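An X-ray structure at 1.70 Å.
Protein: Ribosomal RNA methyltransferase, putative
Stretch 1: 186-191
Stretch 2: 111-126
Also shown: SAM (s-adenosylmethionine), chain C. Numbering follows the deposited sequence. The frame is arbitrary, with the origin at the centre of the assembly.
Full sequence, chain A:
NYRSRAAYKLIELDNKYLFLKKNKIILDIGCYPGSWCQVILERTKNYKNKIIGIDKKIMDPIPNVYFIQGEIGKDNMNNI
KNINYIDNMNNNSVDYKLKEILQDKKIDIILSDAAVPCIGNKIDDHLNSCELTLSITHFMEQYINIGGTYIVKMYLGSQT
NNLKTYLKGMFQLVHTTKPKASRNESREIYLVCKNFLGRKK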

# COMPACT_ATOMS: atom_id res chain seq x y z
N SER A 186 -8.96 19.00 2.04
CA SER A 186 -8.09 17.95 1.52
C SER A 186 -8.82 16.59 1.62
O SER A 186 -8.71 15.88 2.62
CB SER A 186 -6.77 17.94 2.29
OG SER A 186 -5.65 18.15 1.43
N ARG A 187 -9.58 16.26 0.57
CA ARG A 187 -10.26 14.96 0.42
C ARG A 187 -9.28 13.86 -0.03
O ARG A 187 -8.35 14.12 -0.78
CB ARG A 187 -11.37 15.06 -0.62
CG ARG A 187 -12.67 15.73 -0.16
CD ARG A 187 -13.17 16.64 -1.24
NE ARG A 187 -14.00 15.99 -2.25
CZ ARG A 187 -14.05 16.36 -3.53
NH1 ARG A 187 -14.86 15.72 -4.37
NH2 ARG A 187 -13.30 17.36 -3.98
N GLU A 188 -9.52 12.63 0.43
CA GLU A 188 -8.66 11.48 0.10
C GLU A 188 -9.40 10.42 -0.70
O GLU A 188 -10.60 10.20 -0.52
CB GLU A 188 -8.11 10.85 1.36
CG GLU A 188 -6.91 11.59 1.94
CD GLU A 188 -6.52 11.06 3.29
OE1 GLU A 188 -7.37 10.42 3.95
OE2 GLU A 188 -5.34 11.27 3.69
N ILE A 189 -8.67 9.75 -1.59
CA ILE A 189 -9.23 8.67 -2.39
C ILE A 189 -8.22 7.55 -2.35
O ILE A 189 -7.08 7.77 -1.92
CB ILE A 189 -9.49 9.07 -3.88
CG1 ILE A 189 -8.22 9.66 -4.55
CG2 ILE A 189 -10.67 10.07 -4.01
CD1 ILE A 189 -7.47 8.66 -5.42
N TYR A 190 -8.64 6.37 -2.78
CA TYR A 190 -7.71 5.29 -3.06
C TYR A 190 -7.72 4.99 -4.54
O TYR A 190 -8.78 4.99 -5.16
CB TYR A 190 -8.07 4.03 -2.26
CG TYR A 190 -7.92 4.18 -0.77
CD1 TYR A 190 -6.69 3.91 -0.14
CD2 TYR A 190 -9.01 4.58 0.02
CE1 TYR A 190 -6.55 4.03 1.24
CE2 TYR A 190 -8.87 4.70 1.41
CZ TYR A 190 -7.64 4.44 2.00
OH TYR A 190 -7.54 4.58 3.37
N LEU A 191 -6.54 4.74 -5.12
CA LEU A 191 -6.43 4.21 -6.47
C LEU A 191 -6.32 2.69 -6.31
O LEU A 191 -5.40 2.21 -5.66
CB LEU A 191 -5.23 4.78 -7.20
CG LEU A 191 -5.24 6.31 -7.38
CD1 LEU A 191 -3.81 6.87 -7.63
CD2 LEU A 191 -6.19 6.72 -8.50
N SAM C . -3.46 1.95 8.04
CA SAM C . -2.91 2.22 9.41
C SAM C . -3.67 1.44 10.49
O SAM C . -4.76 0.96 10.21
OXT SAM C . -3.21 1.26 11.62
CB SAM C . -2.96 3.73 9.69
CG SAM C . -1.92 4.42 8.81
SD SAM C . -1.53 6.12 9.27
CE SAM C . -3.08 6.89 8.76
C5' SAM C . -0.40 6.63 7.95
C4' SAM C . 1.01 6.10 8.20
O4' SAM C . 1.78 6.33 7.02
C3' SAM C . 1.78 6.78 9.36
O3' SAM C . 1.98 5.87 10.43
C2' SAM C . 3.11 7.21 8.73
O2' SAM C . 4.28 7.02 9.52
C1' SAM C . 3.14 6.38 7.47
N9 SAM C . 3.99 6.88 6.39
C8 SAM C . 3.98 8.12 5.78
N7 SAM C . 4.91 8.13 4.80
C5 SAM C . 5.51 6.91 4.79
C6 SAM C . 6.52 6.35 4.00
N6 SAM C . 7.11 7.04 3.04
N1 SAM C . 6.92 5.05 4.21
C2 SAM C . 6.33 4.28 5.20
N3 SAM C . 5.32 4.82 5.97
C4 SAM C . 4.94 6.12 5.77
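Stretch 2, residues 111-126: LSDAAVPCIGNKIDDH

Stretch 2 (111-126) runs past stretch 1 (186-191) in the opposite order. In the backbone register, Tyr190 CA lies 8.6 Å from Asp113 CA, Glu188 CA 9.7 Å from Ala115 CA and Ser186 CA 6.3 Å from Lys122 CA. At these separations the backbones do not pair; side chains and two waters bridge the gap, and the buried surface is 283 Å². In stretch 1, Arg187 is in loop, and a strand runs from Glu188 to Leu191. Stretch 2 leaves a strand after Ser112, passes through an irregular loop, turns at Gly120 with positive phi (66°) and enters a helix at Lys122.

The one direct hydrogen bond between the stretches is from Tyr190 OH to Asp113 OD1, 2.8 Å. The CA-to-CB bond of Tyr190 points sideways, but its m rotamer and long ring carry the hydroxyl to the carboxylate. Asp113, rotamer t, uses its other oxygen for the ligand: the amino nitrogen N of SAM donates to Asp113 OD2 at 2.8 Å. One carboxylate thus links the strand tyrosine to the methionine end of the cofactor. The ring edge of Tyr190 also faces the backbone of Ser112, with Tyr190 CE1 4.0 Å from Ser112 O.

The remaining direct approaches are looser. Ala115 points its CB toward stretch 1, and Glu188 OE2 comes within 4.2 Å of Ala115 CB. At the far end, Ser186 OG lies 4.4 Å from both Cys118 SG and Asp125 CB, and Ser186 N lies 4.4 Å from Lys122 NZ. Ile189 and Leu191, alternating with Glu188 and Tyr190 along the strand, stay out of reach of stretch 2.

Two waters join Ser186 OG to the helix. Water 1 lies 2.6 Å from Ser186 OG and its O donates to Lys122 O at 3.0 Å; water 2 lies 3.1 Å from Ser186 OG and its O donates to Asp125 OD2 at 2.7 Å.

Within stretch 2, Asp125 folds back over the turn before its helix. Ile119 N donates to Asp125 OD1 at 2.8 Å, nearly straight, while Asp125 OD2 receives weak bonds from Gly120 N (3.2 Å) and Asn121 N (3.5 Å). Asn121 occupies the N-cap position without a side-chain capping bond, and its ND2 donates to Asp124 OD2 at 2.8 Å. The first helical turn closes through Asp125 N to Asn121 O and His126 N to Lys122 O, both 2.9 Å.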

# COMPACT_ATOMS: atom_id res chain seq x y z
N LEU A 111 -0.71 -2.71 -0.35
CA LEU A 111 -1.64 -1.70 0.13
C LEU A 111 -0.85 -0.54 0.73
O LEU A 111 0.16 -0.75 1.40
CB LEU A 111 -2.55 -2.27 1.22
CG LEU A 111 -3.26 -3.60 0.91
CD1 LEU A 111 -3.97 -4.20 2.13
CD2 LEU A 111 -4.25 -3.45 -0.24
N SER A 112 -1.32 0.67 0.50
CA SER A 112 -0.75 1.82 1.17
C SER A 112 -1.82 2.74 1.72
O SER A 112 -2.65 3.27 0.97
CB SER A 112 0.19 2.60 0.25
OG SER A 112 0.54 3.81 0.87
N ASP A 113 -1.79 2.90 3.03
CA ASP A 113 -2.58 3.91 3.73
C ASP A 113 -1.67 5.05 4.19
O ASP A 113 -2.05 5.84 5.07
CB ASP A 113 -3.28 3.27 4.94
CG ASP A 113 -4.42 4.12 5.49
OD1 ASP A 113 -5.11 4.78 4.67
OD2 ASP A 113 -4.61 4.11 6.74
N ALA A 114 -0.48 5.18 3.60
CA ALA A 114 0.47 6.23 4.00
C ALA A 114 -0.02 7.62 3.57
O ALA A 114 -0.75 7.76 2.59
CB ALA A 114 1.86 5.98 3.40
N ALA A 115 0.39 8.64 4.32
CA ALA A 115 0.10 10.03 3.96
C ALA A 115 1.22 10.93 4.48
O ALA A 115 1.91 10.57 5.43
CB ALA A 115 -1.27 10.46 4.52
N VAL A 116 1.42 12.06 3.82
CA VAL A 116 2.42 13.03 4.25
C VAL A 116 1.71 14.08 5.11
O VAL A 116 0.57 14.43 4.81
CB VAL A 116 3.17 13.67 3.05
CG1 VAL A 116 4.42 12.86 2.73
CG2 VAL A 116 2.28 13.73 1.80
N PRO A 117 2.36 14.57 6.19
CA PRO A 117 1.76 15.64 7.02
C PRO A 117 1.31 16.84 6.19
O PRO A 117 2.04 17.28 5.30
CB PRO A 117 2.92 16.06 7.94
CG PRO A 117 3.78 14.82 8.04
CD PRO A 117 3.69 14.15 6.69
N CYS A 118 0.12 17.36 6.49
CA CYS A 118 -0.40 18.54 5.80
C CYS A 118 0.18 19.85 6.30
O CYS A 118 0.22 20.09 7.51
CB CYS A 118 -1.92 18.59 5.90
SG CYS A 118 -2.71 17.58 4.64
N ILE A 119 0.60 20.71 5.37
CA ILE A 119 1.14 22.04 5.73
C ILE A 119 0.06 23.13 5.75
O ILE A 119 0.32 24.29 6.11
CB ILE A 119 2.33 22.45 4.83
CG1 ILE A 119 1.85 22.89 3.43
CG2 ILE A 119 3.36 21.34 4.77
CD1 ILE A 119 2.97 23.39 2.51
N GLY A 120 -1.16 22.76 5.38
CA GLY A 120 -2.24 23.73 5.28
C GLY A 120 -1.96 24.71 4.15
O GLY A 120 -1.90 25.92 4.35
N ASN A 121 -1.67 24.16 2.98
CA ASN A 121 -1.84 24.84 1.71
C ASN A 121 -2.25 23.73 0.76
O ASN A 121 -1.41 22.91 0.38
CB ASN A 121 -0.57 25.49 1.18
CG ASN A 121 -0.83 26.30 -0.09
OD1 ASN A 121 -1.88 26.95 -0.23
ND2 ASN A 121 0.11 26.25 -1.02
N LYS A 122 -3.53 23.71 0.41
CA LYS A 122 -4.13 22.57 -0.28
C LYS A 122 -3.30 22.08 -1.48
O LYS A 122 -2.98 20.89 -1.57
CB LYS A 122 -5.56 22.90 -0.72
CG LYS A 122 -6.25 21.79 -1.52
CD LYS A 122 -7.72 22.04 -1.80
CE LYS A 122 -8.27 20.91 -2.68
NZ LYS A 122 -9.53 20.31 -2.14
N ILE A 123 -2.94 23.00 -2.38
CA ILE A 123 -2.25 22.59 -3.60
C ILE A 123 -0.89 21.99 -3.30
O ILE A 123 -0.52 20.99 -3.91
CB ILE A 123 -2.13 23.73 -4.67
CG1 ILE A 123 -1.69 23.17 -6.03
CG2 ILE A 123 -1.16 24.83 -4.24
CD1 ILE A 123 -2.74 22.29 -6.70
N ASP A 124 -0.14 22.59 -2.38
CA ASP A 124 1.16 22.03 -1.99
C ASP A 124 1.00 20.64 -1.38
O ASP A 124 1.78 19.73 -1.66
CB ASP A 124 1.84 22.94 -0.96
CG ASP A 124 2.69 24.02 -1.59
OD1 ASP A 124 3.40 23.76 -2.59
OD2 ASP A 124 2.68 25.14 -1.04
N ASP A 125 -0.02 20.48 -0.53
CA ASP A 125 -0.27 19.21 0.12
C ASP A 125 -0.63 18.14 -0.92
O ASP A 125 -0.23 16.98 -0.78
CB ASP A 125 -1.39 19.34 1.16
CG ASP A 125 -0.94 20.11 2.40
OD1 ASP A 125 0.27 20.16 2.68
OD2 ASP A 125 -1.82 20.67 3.09
N HIS A 126 -1.36 18.54 -1.95
CA HIS A 126 -1.68 17.61 -3.04
C HIS A 126 -0.40 17.21 -3.78
O HIS A 126 -0.18 16.02 -4.02
CB HIS A 126 -2.69 18.22 -4.01
CG HIS A 126 -2.93 17.38 -5.23
ND1 HIS A 126 -3.52 16.14 -5.17
CD2 HIS A 126 -2.59 17.58 -6.53
CE1 HIS A 126 -3.56 15.62 -6.39
NE2 HIS A 126 -3.01 16.48 -7.23
O HOH W 1 -4.93 18.63 -1.07
O HOH W 2 -4.50 20.69 2.89